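Local coordinates for uncharacterized conserved protein YndB, AHSA1/START domain (Micromonospora chersina, PDB 6V04) that is of unknown function but belongs to the START/Bet v1-like (SRPBCC) proteins and is involved in dynemicin biosynthesis, possibly as a cyclase/aromatase, at residues L165-I176 with L199-L210. Sequence-based numbering, arbitrary orientation.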
loop_
_atom_site.group_PDB
_atom_site.type_symbol
_atom_site.label_atom_id
_atom_site.label_comp_id
_atom_site.label_asym_id
_atom_site.label_seq_id
_atom_site.Cartn_x
_atom_site.Cartn_y
_atom_site.Cartn_z
ATOM N N LEU A 165 -5.878 13.361 -15.184
ATOM C CA LEU A 165 -4.797 13.219 -16.148
ATOM C C LEU A 165 -5.022 14.107 -17.363
ATOM O O LEU A 165 -5.172 13.632 -18.500
ATOM C CB LEU A 165 -4.615 11.749 -16.551
ATOM C CG LEU A 165 -4.233 10.842 -15.378
ATOM C CD1 LEU A 165 -3.964 9.420 -15.865
ATOM C CD2 LEU A 165 -3.009 11.399 -14.632
ATOM N N ARG A 166 -5.027 15.417 -17.126
ATOM C CA ARG A 166 -5.114 16.426 -18.168
ATOM C C ARG A 166 -4.033 17.459 -17.913
ATOM O O ARG A 166 -3.704 17.745 -16.759
ATOM C CB ARG A 166 -6.462 17.120 -18.177
ATOM C CG ARG A 166 -7.650 16.194 -18.434
ATOM C CD ARG A 166 -8.933 16.928 -18.152
ATOM N NE ARG A 166 -10.120 16.112 -18.426
ATOM C CZ ARG A 166 -11.307 16.329 -17.880
ATOM N NH1 ARG A 166 -11.480 17.342 -17.037
ATOM N NH2 ARG A 166 -12.326 15.531 -18.177
ATOM N N GLU A 167 -3.489 18.032 -18.987
ATOM C CA GLU A 167 -2.453 19.034 -18.765
ATOM C C GLU A 167 -2.975 20.143 -17.870
ATOM O O GLU A 167 -2.227 20.676 -17.037
ATOM C CB GLU A 167 -1.949 19.599 -20.092
ATOM C CG GLU A 167 -0.907 18.718 -20.790
ATOM C CD GLU A 167 0.379 18.526 -19.978
ATOM O OE1 GLU A 167 0.540 19.178 -18.921
ATOM O OE2 GLU A 167 1.234 17.717 -20.405
ATOM N N GLU A 168 -4.258 20.468 -17.990
ATOM C CA GLU A 168 -4.853 21.559 -17.237
ATOM C C GLU A 168 -5.366 21.146 -15.859
ATOM O O GLU A 168 -5.861 22.012 -15.129
ATOM C CB GLU A 168 -5.987 22.197 -18.050
ATOM C CG GLU A 168 -7.267 21.377 -18.188
ATOM C CD GLU A 168 -7.295 20.487 -19.418
ATOM O OE1 GLU A 168 -6.227 20.232 -20.021
ATOM O OE2 GLU A 168 -8.408 20.052 -19.793
ATOM N N THR A 169 -5.265 19.865 -15.470
ATOM C CA THR A 169 -5.648 19.447 -14.120
ATOM C C THR A 169 -4.522 18.855 -13.281
ATOM O O THR A 169 -4.700 18.722 -12.066
ATOM C CB THR A 169 -6.791 18.414 -14.153
ATOM O OG1 THR A 169 -6.377 17.245 -14.874
ATOM C CG2 THR A 169 -8.038 18.999 -14.801
ATOM N N VAL A 170 -3.381 18.472 -13.869
ATOM C CA VAL A 170 -2.370 17.785 -13.066
ATOM C C VAL A 170 -1.864 18.666 -11.930
ATOM O O VAL A 170 -1.566 18.159 -10.842
ATOM C CB VAL A 170 -1.208 17.284 -13.950
ATOM C CG1 VAL A 170 -1.642 16.055 -14.745
ATOM C CG2 VAL A 170 -0.681 18.391 -14.857
ATOM N N VAL A 171 -1.776 19.985 -12.138
ATOM C CA VAL A 171 -1.277 20.842 -11.061
ATOM C C VAL A 171 -2.303 20.966 -9.938
ATOM O O VAL A 171 -1.954 21.374 -8.822
ATOM C CB VAL A 171 -0.881 22.226 -11.602
ATOM C CG1 VAL A 171 -0.391 23.114 -10.467
ATOM C CG2 VAL A 171 0.202 22.092 -12.674
ATOM N N ASP A 172 -3.560 20.603 -10.202
ATOM C CA ASP A 172 -4.588 20.621 -9.166
ATOM C C ASP A 172 -4.281 19.653 -8.029
ATOM O O ASP A 172 -4.715 19.882 -6.894
ATOM C CB ASP A 172 -5.957 20.256 -9.754
ATOM C CG ASP A 172 -6.509 21.303 -10.728
ATOM O OD1 ASP A 172 -6.028 22.457 -10.750
ATOM O OD2 ASP A 172 -7.465 20.971 -11.473
ATOM N N TRP A 173 -3.579 18.553 -8.304
ATOM C CA TRP A 173 -3.405 17.515 -7.291
ATOM C C TRP A 173 -1.978 16.990 -7.144
ATOM O O TRP A 173 -1.670 16.387 -6.101
ATOM C CB TRP A 173 -4.359 16.337 -7.573
ATOM C CG TRP A 173 -4.030 15.530 -8.791
ATOM C CD1 TRP A 173 -4.290 15.857 -10.099
ATOM C CD2 TRP A 173 -3.373 14.265 -8.819
ATOM N NE1 TRP A 173 -3.828 14.871 -10.932
ATOM C CE2 TRP A 173 -3.255 13.884 -10.172
ATOM C CE3 TRP A 173 -2.865 13.410 -7.825
ATOM C CZ2 TRP A 173 -2.659 12.687 -10.557
ATOM C CZ3 TRP A 173 -2.281 12.229 -8.210
ATOM C CH2 TRP A 173 -2.182 11.875 -9.567
ATOM N N LEU A 174 -1.089 17.201 -8.130
ATOM C CA LEU A 174 0.285 16.732 -7.999
ATOM C C LEU A 174 1.172 17.836 -7.441
ATOM O O LEU A 174 0.963 19.013 -7.739
ATOM C CB LEU A 174 0.841 16.294 -9.351
ATOM C CG LEU A 174 0.305 14.952 -9.853
ATOM C CD1 LEU A 174 0.602 14.768 -11.328
ATOM C CD2 LEU A 174 0.909 13.815 -9.057
ATOM N N PRO A 175 2.184 17.475 -6.654
ATOM C CA PRO A 175 3.105 18.476 -6.070
ATOM C C PRO A 175 4.207 18.866 -7.044
ATOM O O PRO A 175 5.392 18.610 -6.830
ATOM C CB PRO A 175 3.646 17.735 -4.845
ATOM C CG PRO A 175 3.730 16.329 -5.316
ATOM C CD PRO A 175 2.511 16.116 -6.187
ATOM N N ILE A 176 3.818 19.507 -8.145
ATOM C CA ILE A 176 4.734 19.801 -9.237
ATOM C C ILE A 176 4.670 21.283 -9.587
ATOM O O ILE A 176 3.704 21.984 -9.273
ATOM C CB ILE A 176 4.425 18.935 -10.482
ATOM C CG1 ILE A 176 2.995 19.183 -10.965
ATOM C CG2 ILE A 176 4.625 17.471 -10.149
ATOM C CD1 ILE A 176 2.646 18.464 -12.273
ATOM N N LEU A 199 12.317 16.843 -12.069
ATOM C CA LEU A 199 11.378 15.984 -12.779
ATOM C C LEU A 199 11.798 15.957 -14.243
ATOM O O LEU A 199 12.079 17.011 -14.827
ATOM C CB LEU A 199 9.955 16.517 -12.613
ATOM C CG LEU A 199 8.809 15.636 -13.109
ATOM C CD1 LEU A 199 7.531 15.955 -12.364
ATOM C CD2 LEU A 199 8.613 15.850 -14.598
ATOM N N ARG A 200 11.863 14.760 -14.823
ATOM C CA ARG A 200 12.313 14.563 -16.195
ATOM C C ARG A 200 11.342 13.652 -16.939
ATOM O O ARG A 200 10.596 12.874 -16.341
ATOM C CB ARG A 200 13.706 13.922 -16.275
ATOM C CG ARG A 200 14.813 14.662 -15.543
ATOM C CD ARG A 200 15.189 15.983 -16.207
ATOM N NE ARG A 200 16.630 16.226 -16.135
ATOM C CZ ARG A 200 17.202 17.428 -16.167
ATOM N NH1 ARG A 200 16.463 18.526 -16.258
ATOM N NH2 ARG A 200 18.523 17.532 -16.096
ATOM N N ASP A 201 11.414 13.718 -18.269
ATOM C CA ASP A 201 10.721 12.766 -19.145
ATOM C C ASP A 201 9.213 12.742 -18.899
ATOM O O ASP A 201 8.574 11.686 -18.927
ATOM C CB ASP A 201 11.316 11.367 -18.993
ATOM C CG ASP A 201 12.783 11.315 -19.398
ATOM O OD1 ASP A 201 13.165 12.046 -20.333
ATOM O OD2 ASP A 201 13.552 10.551 -18.779
ATOM N N TRP A 202 8.622 13.915 -18.704
ATOM C CA TRP A 202 7.170 14.008 -18.558
ATOM C C TRP A 202 6.475 13.547 -19.835
ATOM O O TRP A 202 6.747 14.079 -20.915
ATOM C CB TRP A 202 6.792 15.454 -18.245
ATOM C CG TRP A 202 5.319 15.759 -18.134
ATOM C CD1 TRP A 202 4.481 16.138 -19.143
ATOM C CD2 TRP A 202 4.529 15.745 -16.940
ATOM N NE1 TRP A 202 3.210 16.345 -18.651
ATOM C CE2 TRP A 202 3.215 16.111 -17.303
ATOM C CE3 TRP A 202 4.800 15.448 -15.604
ATOM C CZ2 TRP A 202 2.192 16.210 -16.373
ATOM C CZ3 TRP A 202 3.781 15.539 -14.684
ATOM C CH2 TRP A 202 2.494 15.912 -15.068
ATOM N N GLN A 203 5.584 12.559 -19.711
ATOM C CA GLN A 203 4.804 12.052 -20.842
ATOM C C GLN A 203 3.371 11.836 -20.374
ATOM O O GLN A 203 3.099 10.911 -19.606
ATOM C CB GLN A 203 5.390 10.750 -21.394
ATOM C CG GLN A 203 6.802 10.872 -21.958
ATOM C CD GLN A 203 6.896 11.791 -23.162
ATOM O OE1 GLN A 203 5.920 11.996 -23.884
ATOM N NE2 GLN A 203 8.082 12.352 -23.383
ATOM N N LEU A 204 2.454 12.665 -20.854
ATOM C CA LEU A 204 1.053 12.567 -20.462
ATOM C C LEU A 204 0.232 12.107 -21.658
ATOM O O LEU A 204 0.240 12.760 -22.706
ATOM C CB LEU A 204 0.541 13.907 -19.935
ATOM C CG LEU A 204 -0.952 13.974 -19.601
ATOM C CD1 LEU A 204 -1.323 12.934 -18.558
ATOM C CD2 LEU A 204 -1.321 15.365 -19.113
ATOM N N ASP A 205 -0.452 10.972 -21.497
ATOM C CA ASP A 205 -1.454 10.481 -22.444
ATOM C C ASP A 205 -2.801 10.860 -21.837
ATOM O O ASP A 205 -3.244 10.246 -20.864
ATOM C CB ASP A 205 -1.301 8.976 -22.642
ATOM C CG ASP A 205 -2.184 8.424 -23.748
ATOM O OD1 ASP A 205 -2.818 9.205 -24.494
ATOM O OD2 ASP A 205 -2.232 7.183 -23.872
ATOM N N ARG A 206 -3.421 11.906 -22.390
ATOM C CA ARG A 206 -4.575 12.545 -21.762
ATOM C C ARG A 206 -5.644 11.528 -21.357
ATOM O O ARG A 206 -6.088 10.717 -22.173
ATOM C CB ARG A 206 -5.159 13.584 -22.719
ATOM C CG ARG A 206 -6.332 14.375 -22.161
ATOM C CD ARG A 206 -6.790 15.430 -23.106
ATOM N NE ARG A 206 -7.923 16.187 -22.585
ATOM C CZ ARG A 206 -7.819 17.345 -21.938
ATOM N NH1 ARG A 206 -6.629 17.901 -21.742
ATOM N NH2 ARG A 206 -8.907 17.958 -21.501
ATOM N N GLU A 207 -6.034 11.578 -20.074
ATOM C CA GLU A 207 -7.085 10.739 -19.469
ATOM C C GLU A 207 -6.800 9.241 -19.583
ATOM O O GLU A 207 -7.726 8.418 -19.542
ATOM C CB GLU A 207 -8.466 11.075 -20.045
ATOM C CG GLU A 207 -8.915 12.484 -19.652
ATOM C CD GLU A 207 -10.337 12.821 -20.038
ATOM O OE1 GLU A 207 -11.087 11.932 -20.520
ATOM O OE2 GLU A 207 -10.705 14.010 -19.885
ATOM N N ARG A 208 -5.522 8.871 -19.690
ATOM C CA ARG A 208 -5.112 7.475 -19.779
ATOM C C ARG A 208 -3.967 7.169 -18.814
ATOM O O ARG A 208 -4.105 6.331 -17.909
ATOM C CB ARG A 208 -4.681 7.133 -21.213
ATOM C CG ARG A 208 -5.747 7.335 -22.308
ATOM C CD ARG A 208 -6.835 6.292 -22.238
ATOM N NE ARG A 208 -7.821 6.428 -23.309
ATOM C CZ ARG A 208 -8.910 7.187 -23.247
ATOM N NH1 ARG A 208 -9.175 7.900 -22.157
ATOM N NH2 ARG A 208 -9.749 7.216 -24.275
ATOM N N ALA A 209 -2.837 7.859 -18.976
ATOM C CA ALA A 209 -1.635 7.477 -18.256
ATOM C C ALA A 209 -0.648 8.628 -18.269
ATOM O O ALA A 209 -0.639 9.443 -19.192
ATOM C CB ALA A 209 -0.997 6.225 -18.866
ATOM N N LEU A 210 0.181 8.670 -17.235
ATOM C CA LEU A 210 1.202 9.694 -17.062
ATOM C C LEU A 210 2.456 9.006 -16.561
ATOM O O LEU A 210 2.390 8.247 -15.592
ATOM C CB LEU A 210 0.738 10.760 -16.064
ATOM C CG LEU A 210 1.805 11.697 -15.494
ATOM C CD1 LEU A 210 2.398 12.555 -16.595
ATOM C CD2 LEU A 210 1.195 12.546 -14.404
#
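Leu-199 CD1 meets Ile-176 CG2 at 4.0 Å where the loop and helical turn of 165-176 pack over one antiparallel sheet of this START/Bet v1-like protein, across the hairpin of strands 196-205 and 209-214. Trp-202, CG trans to the amide nitrogen (chi1 177°), lays its indole between Glu-167 and Ile-176, beside Val-170. NE1 donates to the syn side of Glu-167 OE2 (3.0 Å), near the ring plane, while CZ2 and CH2 lie against Val-170 CG2 and Ile-176 CD1. Leu-204 sets CD2 over one face of the 166-167 peptide, 3.4 Å from Glu-167 N, a buried amide without a hydrogen-bond partner. At the turn, Arg-206 grips Glu-168 end-on, NH1 to OE1 and NH2 to OE2 (2.7 Å), with the two planes 25° apart; Arg-166 CG covers one guanidinium face. Glu-207 N donates to Leu-165 O (2.7 Å), and its OE2 takes both NE and NH2 of Arg-166. A leucine in place of Arg-166 would probably leave the Glu-207 carboxylate without its cationic mate and free to swing. Past the classic beta bulge of Arg-208 and Ala-209 opposite Asp-205, Leu-210 reaches tip to tip toward Leu-174, CD2 to CD1 at 3.8 Å, and lays CD1 over one face of the Trp-202 ring.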